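PDB 4KH3: antigen 43, which mediates bacterial clumping through Velcro-like self-association of its autotransporter alpha domain, probably contributing to biofilm formation. Local coordinates for residues Gly180-Thr185 with Gly191-His196; Gln209-His212 with Thr216-Glu219; Ser256-Asn261 with Gly281-Val286; Leu320-Arg323 with Ala327-Thr330; Thr329-Gly334 with Lys355-Gly360. All blocks are in the same frame, centred on the assembly; numbering follows the deposited sequence.

Contact 1. Residues Gly180-Thr185 with Gly191-His196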
# COMPACT_ATOMS: atom_id res chain seq x y z
N GLY A 180 11.20 4.66 -21.42
CA GLY A 180 9.83 4.85 -21.86
C GLY A 180 9.12 6.04 -21.22
O GLY A 180 9.54 6.58 -20.19
N MET A 181 8.01 6.42 -21.83
CA MET A 181 7.18 7.48 -21.28
C MET A 181 5.68 7.21 -21.44
O MET A 181 5.20 6.89 -22.54
CB MET A 181 7.63 8.82 -21.87
CG MET A 181 6.63 9.55 -22.74
SD MET A 181 5.54 10.54 -21.72
CE MET A 181 6.60 10.75 -20.29
N ALA A 182 4.94 7.31 -20.35
CA ALA A 182 3.48 7.18 -20.43
C ALA A 182 2.78 8.48 -20.08
O ALA A 182 2.95 9.00 -18.97
CB ALA A 182 2.98 6.07 -19.55
N ARG A 183 1.99 8.99 -21.01
CA ARG A 183 1.25 10.22 -20.77
C ARG A 183 -0.26 9.97 -20.74
O ARG A 183 -0.80 9.26 -21.61
CB ARG A 183 1.58 11.25 -21.85
CG ARG A 183 1.43 12.67 -21.38
CD ARG A 183 1.57 13.65 -22.53
NE ARG A 183 2.53 13.17 -23.51
CZ ARG A 183 3.84 13.37 -23.43
NH1 ARG A 183 4.35 14.06 -22.41
NH2 ARG A 183 4.63 12.88 -24.38
N ASP A 184 -0.92 10.55 -19.74
CA ASP A 184 -2.38 10.45 -19.57
C ASP A 184 -2.81 9.00 -19.42
O ASP A 184 -3.25 8.36 -20.37
CB ASP A 184 -3.14 11.10 -20.74
CG ASP A 184 -2.63 12.51 -21.08
OD1 ASP A 184 -2.34 13.30 -20.16
OD2 ASP A 184 -2.49 12.81 -22.29
N THR A 185 -2.67 8.49 -18.20
CA THR A 185 -2.99 7.10 -17.95
C THR A 185 -4.08 7.03 -16.90
O THR A 185 -3.97 7.65 -15.85
CB THR A 185 -1.74 6.36 -17.47
OG1 THR A 185 -0.71 6.48 -18.46
CG2 THR A 185 -2.02 4.91 -17.24
N GLY A 191 -5.75 -2.55 -11.42
CA GLY A 191 -4.74 -2.30 -12.43
C GLY A 191 -3.49 -1.66 -11.85
O GLY A 191 -3.55 -0.96 -10.83
N ASP A 192 -2.36 -1.88 -12.52
CA ASP A 192 -1.05 -1.50 -12.02
C ASP A 192 -0.26 -0.84 -13.13
O ASP A 192 -0.33 -1.26 -14.29
CB ASP A 192 -0.23 -2.74 -11.61
CG ASP A 192 -0.92 -3.58 -10.57
OD1 ASP A 192 -1.35 -3.03 -9.53
OD2 ASP A 192 -1.02 -4.81 -10.77
N GLN A 193 0.51 0.18 -12.77
CA GLN A 193 1.55 0.72 -13.63
C GLN A 193 2.87 0.73 -12.84
O GLN A 193 2.92 1.20 -11.70
CB GLN A 193 1.19 2.12 -14.06
CG GLN A 193 2.27 2.88 -14.76
CD GLN A 193 1.89 4.35 -14.91
OE1 GLN A 193 1.75 5.06 -13.92
NE2 GLN A 193 1.69 4.78 -16.15
N THR A 194 3.91 0.18 -13.45
CA THR A 194 5.22 0.11 -12.86
C THR A 194 6.07 1.08 -13.64
O THR A 194 6.16 0.98 -14.86
CB THR A 194 5.82 -1.30 -13.04
OG1 THR A 194 4.91 -2.27 -12.52
CG2 THR A 194 7.14 -1.41 -12.32
N VAL A 195 6.70 2.01 -12.94
CA VAL A 195 7.43 3.08 -13.60
C VAL A 195 8.95 2.99 -13.40
O VAL A 195 9.45 3.30 -12.33
CB VAL A 195 6.97 4.45 -13.09
CG1 VAL A 195 7.69 5.56 -13.83
CG2 VAL A 195 5.45 4.57 -13.23
N HIS A 196 9.67 2.58 -14.43
CA HIS A 196 11.13 2.72 -14.43
C HIS A 196 11.51 3.96 -15.21
O HIS A 196 12.58 4.52 -14.99
CB HIS A 196 11.80 1.51 -15.06
CG HIS A 196 11.42 0.21 -14.43
ND1 HIS A 196 12.02 -0.26 -13.28
CD2 HIS A 196 10.50 -0.71 -14.79
CE1 HIS A 196 11.48 -1.42 -12.96
NE2 HIS A 196 10.56 -1.72 -13.85
O HOH W 1 0.96 7.92 -17.15

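Contact 2. Residues Gln209-His212 with Thr216-Glu219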
# COMPACT_ATOMS: atom_id res chain seq x y z
N GLN A 209 0.06 2.75 -8.77
CA GLN A 209 1.24 3.13 -9.52
C GLN A 209 2.49 2.92 -8.66
O GLN A 209 2.58 3.46 -7.54
CB GLN A 209 1.15 4.57 -9.99
CG GLN A 209 2.42 5.05 -10.67
CD GLN A 209 2.43 6.55 -10.91
OE1 GLN A 209 2.47 7.34 -9.96
NE2 GLN A 209 2.39 6.93 -12.17
N TYR A 210 3.43 2.13 -9.17
CA TYR A 210 4.67 1.84 -8.48
C TYR A 210 5.83 2.50 -9.21
O TYR A 210 6.15 2.17 -10.35
CB TYR A 210 4.92 0.33 -8.40
CG TYR A 210 3.77 -0.47 -7.86
CD1 TYR A 210 3.60 -0.63 -6.50
CD2 TYR A 210 2.88 -1.09 -8.71
CE1 TYR A 210 2.55 -1.38 -5.99
CE2 TYR A 210 1.83 -1.85 -8.22
CZ TYR A 210 1.66 -1.98 -6.85
OH TYR A 210 0.61 -2.72 -6.35
N VAL A 211 6.46 3.44 -8.53
CA VAL A 211 7.57 4.16 -9.09
C VAL A 211 8.85 3.56 -8.54
O VAL A 211 9.14 3.67 -7.34
CB VAL A 211 7.51 5.64 -8.73
CG1 VAL A 211 8.66 6.38 -9.39
CG2 VAL A 211 6.14 6.21 -9.14
N HIS A 212 9.58 2.89 -9.42
CA HIS A 212 10.80 2.21 -9.04
C HIS A 212 12.00 3.15 -9.08
O HIS A 212 11.91 4.29 -9.53
CB HIS A 212 11.02 1.00 -9.93
CG HIS A 212 10.11 -0.14 -9.62
ND1 HIS A 212 10.57 -1.40 -9.30
CD2 HIS A 212 8.76 -0.21 -9.55
CE1 HIS A 212 9.54 -2.20 -9.06
NE2 HIS A 212 8.43 -1.50 -9.20
N THR A 216 10.30 8.27 -12.57
CA THR A 216 9.71 9.55 -12.17
C THR A 216 8.24 9.60 -12.57
O THR A 216 7.89 9.24 -13.69
CB THR A 216 10.48 10.75 -12.79
OG1 THR A 216 11.87 10.65 -12.46
CG2 THR A 216 9.95 12.08 -12.27
N ALA A 217 7.39 10.01 -11.64
CA ALA A 217 5.97 10.21 -11.91
C ALA A 217 5.59 11.66 -11.63
O ALA A 217 5.80 12.16 -10.52
CB ALA A 217 5.13 9.25 -11.07
N THR A 218 5.03 12.33 -12.62
CA THR A 218 4.58 13.71 -12.45
C THR A 218 3.06 13.80 -12.60
O THR A 218 2.48 13.16 -13.47
CB THR A 218 5.26 14.66 -13.44
OG1 THR A 218 4.87 14.32 -14.78
CG2 THR A 218 6.77 14.56 -13.32
N GLU A 219 2.44 14.61 -11.75
CA GLU A 219 1.00 14.81 -11.78
C GLU A 219 0.22 13.51 -11.65
O GLU A 219 -0.61 13.18 -12.49
CB GLU A 219 0.57 15.56 -13.05
CG GLU A 219 0.74 17.06 -12.98
CD GLU A 219 2.11 17.51 -13.46
OE1 GLU A 219 2.79 16.72 -14.15
OE2 GLU A 219 2.50 18.66 -13.13

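Contact 3. Residues Ser256-Asn261 with Gly281-Val286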
# COMPACT_ATOMS: atom_id res chain seq x y z
N SER A 256 7.71 15.50 -4.05
CA SER A 256 7.59 16.92 -3.82
C SER A 256 6.28 17.45 -4.41
O SER A 256 5.70 16.83 -5.31
CB SER A 256 8.78 17.65 -4.43
OG SER A 256 9.03 17.20 -5.75
N ASP A 257 5.84 18.60 -3.88
CA ASP A 257 4.62 19.25 -4.32
C ASP A 257 3.42 18.33 -4.17
O ASP A 257 2.56 18.22 -5.06
CB ASP A 257 4.75 19.77 -5.75
CG ASP A 257 5.61 21.01 -5.83
OD1 ASP A 257 5.44 21.90 -4.98
OD2 ASP A 257 6.47 21.08 -6.74
N VAL A 258 3.38 17.65 -3.03
CA VAL A 258 2.27 16.80 -2.71
C VAL A 258 1.14 17.67 -2.21
O VAL A 258 1.29 18.38 -1.21
CB VAL A 258 2.67 15.79 -1.63
CG1 VAL A 258 1.45 15.01 -1.14
CG2 VAL A 258 3.75 14.85 -2.16
N THR A 259 0.01 17.64 -2.91
CA THR A 259 -1.19 18.29 -2.41
C THR A 259 -2.05 17.22 -1.76
O THR A 259 -2.65 16.39 -2.45
CB THR A 259 -1.98 18.98 -3.52
OG1 THR A 259 -1.16 20.01 -4.10
CG2 THR A 259 -3.25 19.59 -2.97
N GLN A 260 -2.06 17.23 -0.44
CA GLN A 260 -2.78 16.23 0.33
C GLN A 260 -4.10 16.82 0.78
O GLN A 260 -4.14 17.63 1.72
CB GLN A 260 -1.93 15.79 1.52
CG GLN A 260 -2.65 14.90 2.52
CD GLN A 260 -1.75 14.47 3.65
OE1 GLN A 260 -0.54 14.30 3.46
NE2 GLN A 260 -2.31 14.31 4.84
N ASN A 261 -5.19 16.44 0.11
CA ASN A 261 -6.52 16.91 0.47
C ASN A 261 -7.05 16.16 1.66
O ASN A 261 -6.49 15.13 2.05
CB ASN A 261 -7.49 16.80 -0.71
CG ASN A 261 -7.14 17.75 -1.83
OD1 ASN A 261 -6.69 18.87 -1.58
ND2 ASN A 261 -7.31 17.30 -3.06
N GLY A 281 -1.79 23.21 6.01
CA GLY A 281 -0.75 24.08 5.46
C GLY A 281 0.45 23.30 4.98
O GLY A 281 0.37 22.09 4.73
N ALA A 282 1.58 23.99 4.85
CA ALA A 282 2.82 23.36 4.41
C ALA A 282 3.22 22.28 5.40
O ALA A 282 2.96 22.39 6.59
CB ALA A 282 3.92 24.38 4.27
N PHE A 283 3.85 21.23 4.88
CA PHE A 283 4.38 20.15 5.69
C PHE A 283 5.57 19.60 4.96
O PHE A 283 5.70 19.78 3.75
CB PHE A 283 3.33 19.05 5.92
CG PHE A 283 3.13 18.13 4.74
CD1 PHE A 283 3.90 16.98 4.59
CD2 PHE A 283 2.16 18.41 3.79
CE1 PHE A 283 3.71 16.14 3.51
CE2 PHE A 283 1.96 17.56 2.71
CZ PHE A 283 2.74 16.43 2.58
N SER A 284 6.44 18.91 5.69
CA SER A 284 7.65 18.37 5.10
C SER A 284 8.19 17.20 5.90
O SER A 284 8.01 17.11 7.10
CB SER A 284 8.71 19.45 5.01
OG SER A 284 8.92 20.02 6.28
N VAL A 285 8.80 16.28 5.18
CA VAL A 285 9.63 15.25 5.76
C VAL A 285 10.92 15.39 4.97
O VAL A 285 10.99 15.00 3.79
CB VAL A 285 9.05 13.84 5.57
CG1 VAL A 285 9.88 12.83 6.33
CG2 VAL A 285 7.60 13.79 6.04
N VAL A 286 11.91 16.00 5.60
CA VAL A 286 13.17 16.33 4.95
C VAL A 286 14.36 16.03 5.87
O VAL A 286 14.38 16.47 7.02
CB VAL A 286 13.19 17.82 4.55
CG1 VAL A 286 14.58 18.26 4.16
CG2 VAL A 286 12.23 18.07 3.42

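Contact 4. Residues Leu320-Arg323 with Ala327-Thr330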
# COMPACT_ATOMS: atom_id res chain seq x y z
N LEU A 320 0.65 7.10 14.17
CA LEU A 320 1.98 7.64 14.42
C LEU A 320 2.79 6.63 15.22
O LEU A 320 2.39 6.23 16.31
CB LEU A 320 1.91 8.97 15.16
CG LEU A 320 3.26 9.59 15.53
CD1 LEU A 320 4.11 9.81 14.29
CD2 LEU A 320 3.05 10.90 16.28
N ASP A 321 3.91 6.21 14.66
CA ASP A 321 4.75 5.18 15.27
C ASP A 321 6.12 5.76 15.61
O ASP A 321 6.94 6.00 14.71
CB ASP A 321 4.87 3.98 14.32
CG ASP A 321 5.84 2.92 14.84
OD1 ASP A 321 6.26 2.98 16.02
OD2 ASP A 321 6.17 2.00 14.06
N ILE A 322 6.38 5.99 16.89
CA ILE A 322 7.67 6.52 17.31
C ILE A 322 8.55 5.41 17.84
O ILE A 322 8.28 4.83 18.89
CB ILE A 322 7.56 7.62 18.37
CG1 ILE A 322 6.59 8.71 17.92
CG2 ILE A 322 8.94 8.23 18.63
CD1 ILE A 322 5.25 8.62 18.58
N ARG A 323 9.60 5.11 17.09
CA ARG A 323 10.54 4.06 17.46
C ARG A 323 11.36 4.48 18.66
O ARG A 323 11.38 5.65 19.06
CB ARG A 323 11.48 3.75 16.30
CG ARG A 323 10.77 3.26 15.05
CD ARG A 323 10.10 1.93 15.29
NE ARG A 323 9.07 1.68 14.29
CZ ARG A 323 9.31 1.31 13.03
NH1 ARG A 323 10.55 1.13 12.60
NH2 ARG A 323 8.29 1.11 12.20
N ALA A 327 11.83 10.92 18.17
CA ALA A 327 11.19 11.99 18.91
C ALA A 327 10.00 12.54 18.14
O ALA A 327 10.06 12.66 16.92
CB ALA A 327 12.17 13.10 19.19
N ALA A 328 8.93 12.85 18.87
CA ALA A 328 7.81 13.58 18.29
C ALA A 328 7.25 14.59 19.29
O ALA A 328 6.83 14.22 20.39
CB ALA A 328 6.71 12.62 17.84
N THR A 329 7.22 15.87 18.91
CA THR A 329 6.62 16.89 19.78
C THR A 329 5.42 17.59 19.16
O THR A 329 5.20 17.53 17.94
CB THR A 329 7.64 17.92 20.26
OG1 THR A 329 8.29 18.50 19.12
CG2 THR A 329 8.69 17.24 21.13
N THR A 330 4.66 18.28 20.00
CA THR A 330 3.33 18.78 19.68
C THR A 330 2.52 17.79 18.84
O THR A 330 1.88 18.16 17.86
CB THR A 330 3.35 20.16 19.01
OG1 THR A 330 4.15 20.12 17.81
CG2 THR A 330 3.92 21.20 19.98

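Contact 5. Residues Thr329-Gly334 with Lys355-Gly360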
# COMPACT_ATOMS: atom_id res chain seq x y z
N THR A 329 7.22 15.87 18.91
CA THR A 329 6.62 16.89 19.78
C THR A 329 5.42 17.59 19.16
O THR A 329 5.20 17.53 17.94
CB THR A 329 7.64 17.92 20.26
OG1 THR A 329 8.29 18.50 19.12
CG2 THR A 329 8.69 17.24 21.13
N THR A 330 4.66 18.28 20.00
CA THR A 330 3.33 18.78 19.68
C THR A 330 2.52 17.79 18.84
O THR A 330 1.88 18.16 17.86
CB THR A 330 3.35 20.16 19.01
OG1 THR A 330 4.15 20.12 17.81
CG2 THR A 330 3.92 21.20 19.98
N VAL A 331 2.56 16.52 19.24
CA VAL A 331 1.67 15.52 18.67
C VAL A 331 0.24 15.90 19.03
O VAL A 331 -0.08 16.21 20.17
CB VAL A 331 1.98 14.13 19.22
CG1 VAL A 331 0.95 13.10 18.68
CG2 VAL A 331 3.40 13.73 18.87
N SER A 332 -0.64 15.91 18.04
CA SER A 332 -2.02 16.27 18.29
C SER A 332 -2.91 15.07 18.00
O SER A 332 -3.25 14.82 16.85
CB SER A 332 -2.41 17.48 17.44
OG SER A 332 -3.67 17.97 17.82
N MET A 333 -3.23 14.31 19.04
CA MET A 333 -4.07 13.13 18.90
C MET A 333 -5.52 13.53 18.74
O MET A 333 -6.04 14.30 19.54
CB MET A 333 -3.93 12.23 20.11
CG MET A 333 -2.53 11.79 20.37
SD MET A 333 -1.87 10.89 18.95
CE MET A 333 -3.00 9.50 18.89
N GLY A 334 -6.16 13.00 17.70
CA GLY A 334 -7.58 13.21 17.48
C GLY A 334 -8.36 11.91 17.63
O GLY A 334 -7.78 10.82 17.72
N LYS A 355 -5.91 16.77 27.39
CA LYS A 355 -4.88 16.58 28.41
C LYS A 355 -3.51 16.34 27.79
O LYS A 355 -3.40 15.71 26.74
CB LYS A 355 -5.24 15.41 29.32
CG LYS A 355 -6.53 15.61 30.12
CD LYS A 355 -6.87 14.36 30.93
CE LYS A 355 -8.17 14.53 31.71
NZ LYS A 355 -8.41 13.38 32.64
N ALA A 356 -2.48 16.83 28.46
CA ALA A 356 -1.12 16.71 27.94
C ALA A 356 -0.58 15.35 28.28
O ALA A 356 -0.93 14.77 29.30
CB ALA A 356 -0.22 17.81 28.54
N PHE A 357 0.29 14.83 27.42
CA PHE A 357 0.99 13.60 27.75
C PHE A 357 2.43 13.72 27.31
O PHE A 357 2.79 14.60 26.52
CB PHE A 357 0.31 12.40 27.10
CG PHE A 357 0.35 12.42 25.61
CD1 PHE A 357 -0.61 13.09 24.89
CD2 PHE A 357 1.36 11.76 24.93
CE1 PHE A 357 -0.57 13.11 23.51
CE2 PHE A 357 1.41 11.78 23.55
CZ PHE A 357 0.44 12.46 22.84
N SER A 358 3.28 12.84 27.82
CA SER A 358 4.69 12.92 27.48
C SER A 358 5.43 11.64 27.76
O SER A 358 5.03 10.83 28.60
CB SER A 358 5.37 14.07 28.22
OG SER A 358 5.47 13.79 29.60
N ILE A 359 6.52 11.46 27.03
CA ILE A 359 7.47 10.41 27.27
C ILE A 359 8.82 11.10 27.13
O ILE A 359 8.98 11.92 26.24
CB ILE A 359 7.36 9.29 26.23
CG1 ILE A 359 5.90 8.88 26.04
CG2 ILE A 359 8.23 8.09 26.62
CD1 ILE A 359 5.72 7.71 25.11
N GLY A 360 9.76 10.78 28.00
CA GLY A 360 11.06 11.44 27.99
C GLY A 360 11.94 10.96 29.13
O GLY A 360 11.49 10.86 30.27

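Contact 1. Residues Gly180-Thr185 with Gly191-His196
Gln-193 reaches across the interior toward Ala-182 and Thr-185, and its amide nitrogen alone makes the direct approaches to both. Its CB leaves strand 192-195 toward the other segment, whose nearest CA, that of Thr-185, is still 8.9 Å from the CA of Gln-193. CG stands opposite the backbone N (chi1 170°), and the chain then runs extended to CD, bridging that gap. At the tip the two amide atoms part company. OE1 accepts a hydrogen bond from Gln-209 on the next coil, and NE2 donates one to Gln-174 on the coil before. The glutamines thus form a ladder along the axis of a right-handed parallel beta-helix, the solenoid expected for the pectate-lyase-like stalk of an autotransporter adhesin, and strand 192-195 supplies one rung. From this position NE2 also sits 3.9 Å from the methyl CB of Ala-182 and 3.7 Å from OG1 of Thr-185, the latter too long for a direct bond. A water fills the role instead: it donates to Ala-182 O at 2.9 Å and lies 2.6 Å from Thr-185 OG1, while NE2 of Gln-193 reaches it only weakly, at 3.4 Å. Thr-185 comes to meet the glutamine from the opposite direction, and its methyl CG2 packs 3.9 Å from Gln-193 NE2 beside the hydroxyl. Between Ala-182 and Thr-185 the chain turns its corner at Asp-184, whose phi of 60° swings the following strand onto another face, so that a carbonyl and a hydroxyl from either side of the bend hold the same water.

Contact 2. Residues Gln209-His212 with Thr216-Glu219
Val-211 and Ala-217 make the apolar part of this contact, CG2 of Val-211 lying 3.7 Å from CB of Ala-217. The valine splits its two methyls: CG2 goes to the alanine, while CG1, anti to its own backbone N (chi1 -178°), packs 4.0 Å from the backbone N of Thr-216. A second kind of packing sets a methyl against an amide. CB of Ala-217 comes to the end of the Gln-209 side chain, 3.5 Å from OE1 and 3.8 Å from both CD and NE2. Polar bonding runs along other directions: NE2 of Gln-209 donates to Gln-193 on the preceding coil, and OE1 is bonded by the Thr-220 hydroxyl and more weakly by Gln-228, so the buried amide is satisfied while the alanine methyl packs against it. The strands do not pair with each other; their axes stay 7.8 Å apart at 132°, as befits two faces of one beta-helix coil joined by a tight turn. Strand 208-211 is hydrogen-bonded to strands 192-195 and 227-230 of the adjacent coils, and strand 216-222, bent at Glu-219, is stacked in parallel between 198-205 of the coil before and 235-237 and 240-241 of the coil after.

Contact 3. Residues Ser256-Asn261 with Gly281-Val286
Val-258 and Phe-283 face each other with CA atoms 9.3 Å apart, and Gln-260 lies opposite Gly-281 at 9.6 Å between CA atoms, a register that runs in opposite chain senses and is far too wide for backbone pairing. The phenyl ring of Phe-283 spans the gap. With chi1 at 77° its CG is wedged between backbone N and carbonyl carbon, the crowded position, which carries the ring toward the other segment. CZ leads, 4.2 Å from the methyl CG1 of Val-258 and 4.0 Å from OE1 of Gln-260, while CE2 lies 4.1 Å from the carbonyl O of Val-258. Both oxygens approach the ring obliquely. The valine and the glutamine each cross the phenylalanine at about a right angle, and the glutamine amide is turned 60° from the ring plane. Gln-260 has an extended chain, and its NE2 is tied to the backbone carbonyl of Val-294, which fixes the amide so that its oxygen is presented to the ring. The ring end thus meets one methyl and two oxygens. Asp-257 forms the corner just ahead of Val-258. Strand 281-286 belongs to an excursion from the beta-helix: it pairs antiparallel with strands 273-278 and 289-291, interrupting the parallel stacking there, and Phe-283 also packs on Val-274 and Asn-278 of strand 273-278 and on Leu-266 of strand 265-269.

Contact 4. Residues Leu320-Arg323 with Ala327-Thr330
Ile-322 and Leu-320 close on the methyl of Ala-328 from the adjoining face of the same coil. CG1 of Ile-322 is the nearer partner, 3.9 Å from CB of Ala-328, and CD2 of Leu-320 adds a looser touch to that same CB at 4.3 Å. The other isoleucine branch, CG2, sits anti to the backbone N and rests 4.0 Å from the backbone N of Ala-327, so the two branches meet successive residues at the start of the second strand. The strand axes approach no closer than 8.0 Å and their N-to-C directions lie 131° apart, a corner of the beta-helix rather than a sheet pairing. Further out, Ile-322 packs on Leu-339 and Val-347 of the next coil and Leu-320 on Leu-301 and Val-303 of the previous one, stacking aliphatic side chains along the interior. On the other side of strand 319-322 Asp-321 is gripped by Arg-323: NE and NH2, at 2.9 and 3.0 Å, both bond its OD2 from the same face of the carboxylate, above its plane, while OD2 stays in the guanidinium plane. Arg-300 and Asp-302 extend this pair with long, weak ionic contacts. The chemistry is divided by side: mainly dispersion between saturated carbons, without directional bonds, joins the two faces inside, while charges pair with one another on the other side of the strand, which probably keeps the carboxylate ionised.

Contact 5. Residues Thr329-Gly334 with Lys355-Gly360
The ring of Phe-357 meets Val-331 at its edge, where the methyl CG1 lies near the ring plane and 4.2 Å from CZ. Met-333 reaches the same end of the ring obliquely, its CG being 3.9 Å from both CZ and CE1 of Phe-357. Both side chains therefore meet the leading end of the phenyl group. Contact is with the methylene CG of the methionine and not its sulfur: the chain is bent at chi2 and chi3, turning SD and CE away from the ring, and Met-333 crosses Phe-357 at about a right angle. Val-331 owes its reach to CG1 standing anti to the backbone N (chi1 176°), while the phenylalanine, with chi1 at 64°, holds CG between backbone N and carbonyl carbon, which brings the far end of its ring in toward the first segment. The backbones remain well apart, Val-331 CA being 9.3 Å from Phe-357 CA and Met-333 CA 10.1 Å from Lys-355 CA, so the junction is made by apolar side-chain carbons. Thr-330 precedes it at the bend that sends the chain to a new face of the beta-helix. Strand 327-333 is stacked in parallel between strands 308-310 and 313-314 on one side and 346-350 on the other. Strand 356-360, by contrast, runs antiparallel to both 346-350 and 363-370, interrupting the parallel stacking of the solenoid, and Phe-357 packs as well on Val-347 and Leu-367 of these flanking strands, with Leu-339 of strand 338-342 lying against Met-333.

How the contacts relate
Contacts 1 to 5 follow one another along the chain and along the beta-helix, contacts 1 and 5 having centres about 41 Å apart. Contacts 1 and 2 sit on successive coils, centres about 7 Å apart, joined by the pairing of strands 192-195 and 208-211. Contact 3 lies about 17 Å from contact 2 and 18 Å from contact 4, centre to centre. Contacts 4 and 5 share Thr-329 and Thr-330 on strand 327-333, with Leu-320 touching Val-331. Contacts 1, 2 and 4 join faces of regular coils; contacts 3 and 5 seat a phenylalanine from an antiparallel insertion. They sample, at intervals, the interior of an elongated, probably stalk-like adhesin.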